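PDB 6LG3: PhiRv1 phage protein from Mycobacterium tuberculosis, which is a bacterial toxin, probably the mycobacterial EST12 that activates a RACK1-NLRP3-gasdermin D pyroptosis and IL-1 beta immune pathway. Local coordinates for residues 11-14 with 15-18; 32-35 with 36-39. All coordinates share one frame; numbering follows the deposited sequence.

Contact 1: residues 11-14 with 15-18; sequences HELA and VQVV
Two chi1 angles bring the His11 ring and a Val15 methyl together. The CB bond of His11 leads away from 15-18, but CG is anti to the backbone N (chi1 -168°), beside the carbonyl carbon, and the end of the ring comes back near Val15. Val15 keeps CG1 anti to its own N (chi1 173°), which sets CG2 beside that N, facing back over the preceding turn. The pair belongs to one alpha helix, 4-22, and stands one turn apart along it. Val15 CG2 lies 3.9 Å from His11 CD2, with NE2 only slightly farther away. The methyl comes to the ring at a slant.

The backbone is regular alpha helix. Four successive i to i+4 hydrogen bonds join the two turns. Val15 N bonds to His11 O at 2.9 Å, and Gln16 N bonds to Glu12 O at 3.0 Å. Val17 N then reaches Leu13 O, and Val18 N reaches Ala14 O. The Leu13 link is the least straight of the four, with an N-H...O angle of 151°.

A second side-chain pair lies farther round the helix. The Gln16 chain runs extended beyond CG and passes Glu12 O, with CG 3.4 Å from that oxygen. Its amide oxygen OE1 ends 4.0 Å from Leu13 CD2. This is a loose van der Waals approach, and the two side chains pass at an angle.

Helix 26-39 packs on the His11 and Val15 side, where both residues touch Leu33. Leu13, Ala14 and Val17 touch Val61 of strand 58-64. This part of the helix thus packs on both a helix and the sheet. CG2 of Val17 and of Val18 each comes near a carbonyl oxygen one turn back: Val17 CG2 is 3.2 Å from Leu13 O, and Val18 CG2 is equally near Ala14 O.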
# COMPACT_ATOMS: atom_id res chain seq x y z
N HIS A 11 -2.64 -1.09 1.74
CA HIS A 11 -2.28 -0.10 2.76
C HIS A 11 -1.64 -0.77 3.97
O HIS A 11 -0.66 -0.25 4.53
CB HIS A 11 -3.51 0.71 3.17
CG HIS A 11 -3.19 1.92 3.99
ND1 HIS A 11 -2.90 3.14 3.42
CD2 HIS A 11 -3.12 2.09 5.33
CE1 HIS A 11 -2.66 4.02 4.38
NE2 HIS A 11 -2.79 3.41 5.55
N GLU A 12 -2.18 -1.92 4.40
CA GLU A 12 -1.58 -2.62 5.53
C GLU A 12 -0.15 -3.06 5.22
O GLU A 12 0.76 -2.90 6.05
CB GLU A 12 -2.45 -3.80 5.94
CG GLU A 12 -3.86 -3.39 6.37
CD GLU A 12 -4.78 -4.57 6.65
OE1 GLU A 12 -6.01 -4.36 6.72
OE2 GLU A 12 -4.28 -5.70 6.80
N LEU A 13 0.07 -3.60 4.01
CA LEU A 13 1.42 -3.94 3.59
C LEU A 13 2.34 -2.72 3.57
O LEU A 13 3.54 -2.83 3.88
CB LEU A 13 1.39 -4.60 2.21
CG LEU A 13 0.60 -5.90 2.05
CD1 LEU A 13 0.65 -6.33 0.59
CD2 LEU A 13 1.18 -6.97 2.94
N ALA A 14 1.82 -1.56 3.17
CA ALA A 14 2.65 -0.35 3.16
C ALA A 14 3.03 0.07 4.56
O ALA A 14 4.18 0.46 4.81
CB ALA A 14 1.94 0.78 2.43
N VAL A 15 2.08 0.01 5.50
CA VAL A 15 2.40 0.30 6.90
C VAL A 15 3.51 -0.63 7.39
O VAL A 15 4.46 -0.18 8.06
CB VAL A 15 1.14 0.18 7.78
CG1 VAL A 15 1.48 0.29 9.26
CG2 VAL A 15 0.12 1.24 7.38
N GLN A 16 3.44 -1.92 7.04
CA GLN A 16 4.50 -2.85 7.42
C GLN A 16 5.84 -2.45 6.81
O GLN A 16 6.88 -2.55 7.48
CB GLN A 16 4.14 -4.28 6.98
CG GLN A 16 2.96 -4.87 7.71
CD GLN A 16 2.65 -6.29 7.23
OE1 GLN A 16 1.49 -6.62 6.95
NE2 GLN A 16 3.68 -7.12 7.13
N VAL A 17 5.84 -2.02 5.55
CA VAL A 17 7.09 -1.62 4.90
C VAL A 17 7.69 -0.42 5.61
O VAL A 17 8.90 -0.36 5.87
CB VAL A 17 6.85 -1.34 3.40
CG1 VAL A 17 8.09 -0.67 2.79
CG2 VAL A 17 6.50 -2.62 2.66
N VAL A 18 6.85 0.58 5.91
CA VAL A 18 7.36 1.79 6.55
C VAL A 18 7.93 1.46 7.92
O VAL A 18 9.00 1.96 8.30
CB VAL A 18 6.27 2.87 6.63
CG1 VAL A 18 6.79 4.11 7.37
CG2 VAL A 18 5.79 3.25 5.23

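Contact 2: residues 32-35 with 36-39; sequences ALES and FAKD
The later turns of alpha helix 26-39 form this contact, in which Phe36 folds its ring back along the turn before it. Phe36 CG stands anti to the carbonyl carbon and beside the backbone N (chi1 -74°). This brings the ring back beside Ala32, one turn earlier. Ring atom CD2 comes to 3.2 Å from Ala32 O, which approaches the ring at a slant. Leu33 CA lies at the ring edge, near its plane. Phe36 CB also rests 3.4 Å from Leu33 O.

Ala32 O is used twice. It touches the ring and also accepts a hydrogen bond from Phe36 N at 3.1 Å. Three more i to i+4 bonds continue the helix. Ala37 N bonds to Leu33 O and Lys38 N to Glu34 O, each at 2.9 Å. Asp39 N bonds to Ser35 O at 3.1 Å, with an N-H...O angle of 152°.

Side chains add little on the exposed side. Glu34 OE2 comes only to 4.3 Å from Ala37 CB, a distant approach to a methyl. Lys38 starts toward the preceding turn, with CB 3.6 Å from Glu34 O. Its chain then bends at chi3 and chi4, and its end leads away.

The helix has two differently covered flanks. Leu33 is buried against helix 4-22, where it also meets Ala14. Phe36 and Ala37 both touch Leu42, in strand 42-46 at one edge of the three-stranded antiparallel sheet.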
# COMPACT_ATOMS: atom_id res chain seq x y z
N ALA A 32 2.37 9.08 8.41
CA ALA A 32 3.18 9.48 7.26
C ALA A 32 2.47 9.18 5.94
O ALA A 32 2.49 10.01 5.01
CB ALA A 32 4.54 8.78 7.32
N LEU A 33 1.83 8.01 5.85
CA LEU A 33 1.09 7.69 4.63
C LEU A 33 -0.06 8.67 4.42
O LEU A 33 -0.33 9.08 3.28
CB LEU A 33 0.58 6.25 4.69
CG LEU A 33 1.69 5.19 4.59
CD1 LEU A 33 1.14 3.81 4.90
CD2 LEU A 33 2.34 5.19 3.22
N GLU A 34 -0.75 9.04 5.50
CA GLU A 34 -1.82 10.02 5.39
C GLU A 34 -1.29 11.37 4.90
O GLU A 34 -1.98 12.08 4.16
CB GLU A 34 -2.52 10.17 6.74
CG GLU A 34 -3.59 11.25 6.80
CD GLU A 34 -4.81 10.93 5.96
OE1 GLU A 34 -5.66 11.83 5.79
OE2 GLU A 34 -4.93 9.78 5.47
N SER A 35 -0.06 11.73 5.30
CA SER A 35 0.55 12.96 4.78
C SER A 35 0.75 12.88 3.27
O SER A 35 0.49 13.86 2.54
CB SER A 35 1.88 13.22 5.49
OG SER A 35 2.38 14.49 5.16
N PHE A 36 1.19 11.71 2.78
CA PHE A 36 1.30 11.54 1.33
C PHE A 36 -0.07 11.62 0.65
O PHE A 36 -0.19 12.17 -0.45
CB PHE A 36 1.95 10.20 1.00
CG PHE A 36 3.42 10.16 1.26
CD1 PHE A 36 4.29 10.96 0.53
CD2 PHE A 36 3.94 9.30 2.21
CE1 PHE A 36 5.65 10.92 0.76
CE2 PHE A 36 5.31 9.24 2.44
CZ PHE A 36 6.16 10.05 1.72
N ALA A 37 -1.10 11.05 1.28
CA ALA A 37 -2.44 11.13 0.69
C ALA A 37 -2.91 12.57 0.57
O ALA A 37 -3.47 12.97 -0.46
CB ALA A 37 -3.42 10.31 1.53
N LYS A 38 -2.70 13.36 1.62
CA LYS A 38 -3.10 14.77 1.57
C LYS A 38 -2.34 15.51 0.48
O LYS A 38 -2.90 16.38 -0.20
CB LYS A 38 -2.88 15.40 2.95
CG LYS A 38 -2.88 16.92 2.98
CD LYS A 38 -2.63 17.42 4.40
CE LYS A 38 -1.61 18.53 4.39
NZ LYS A 38 -1.93 19.55 3.35
N ASP A 39 -1.06 15.16 0.25
CA ASP A 39 -0.35 15.82 -0.84
C ASP A 39 -0.75 15.28 -2.22
O ASP A 39 -0.38 15.87 -3.23
CB ASP A 39 1.16 15.69 -0.64
CG ASP A 39 1.94 16.82 -1.31
OD1 ASP A 39 2.75 17.46 -0.60
OD2 ASP A 39 1.78 17.06 -2.52

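Contact 1 comes first along the chain, on helix 4-22. Contact 2 follows on helix 26-39, the next helix. Their centres are about 13 Å apart, yet the two touch directly. Leu33 CD1 of contact 2 is the meeting point: it lies 3.7 Å from Val15 CG2 and 3.8 Å from His11 CE1, with Ala14 CB also close. These are packing contacts. The two helices meet the antiparallel sheet at its outermost strands, 58-64 for contact 1 and 42-46 for contact 2. Contact 1 lies nearer the centre of the chain. Each helix thus packs both on the other and on the sheet in this small single-chain protein.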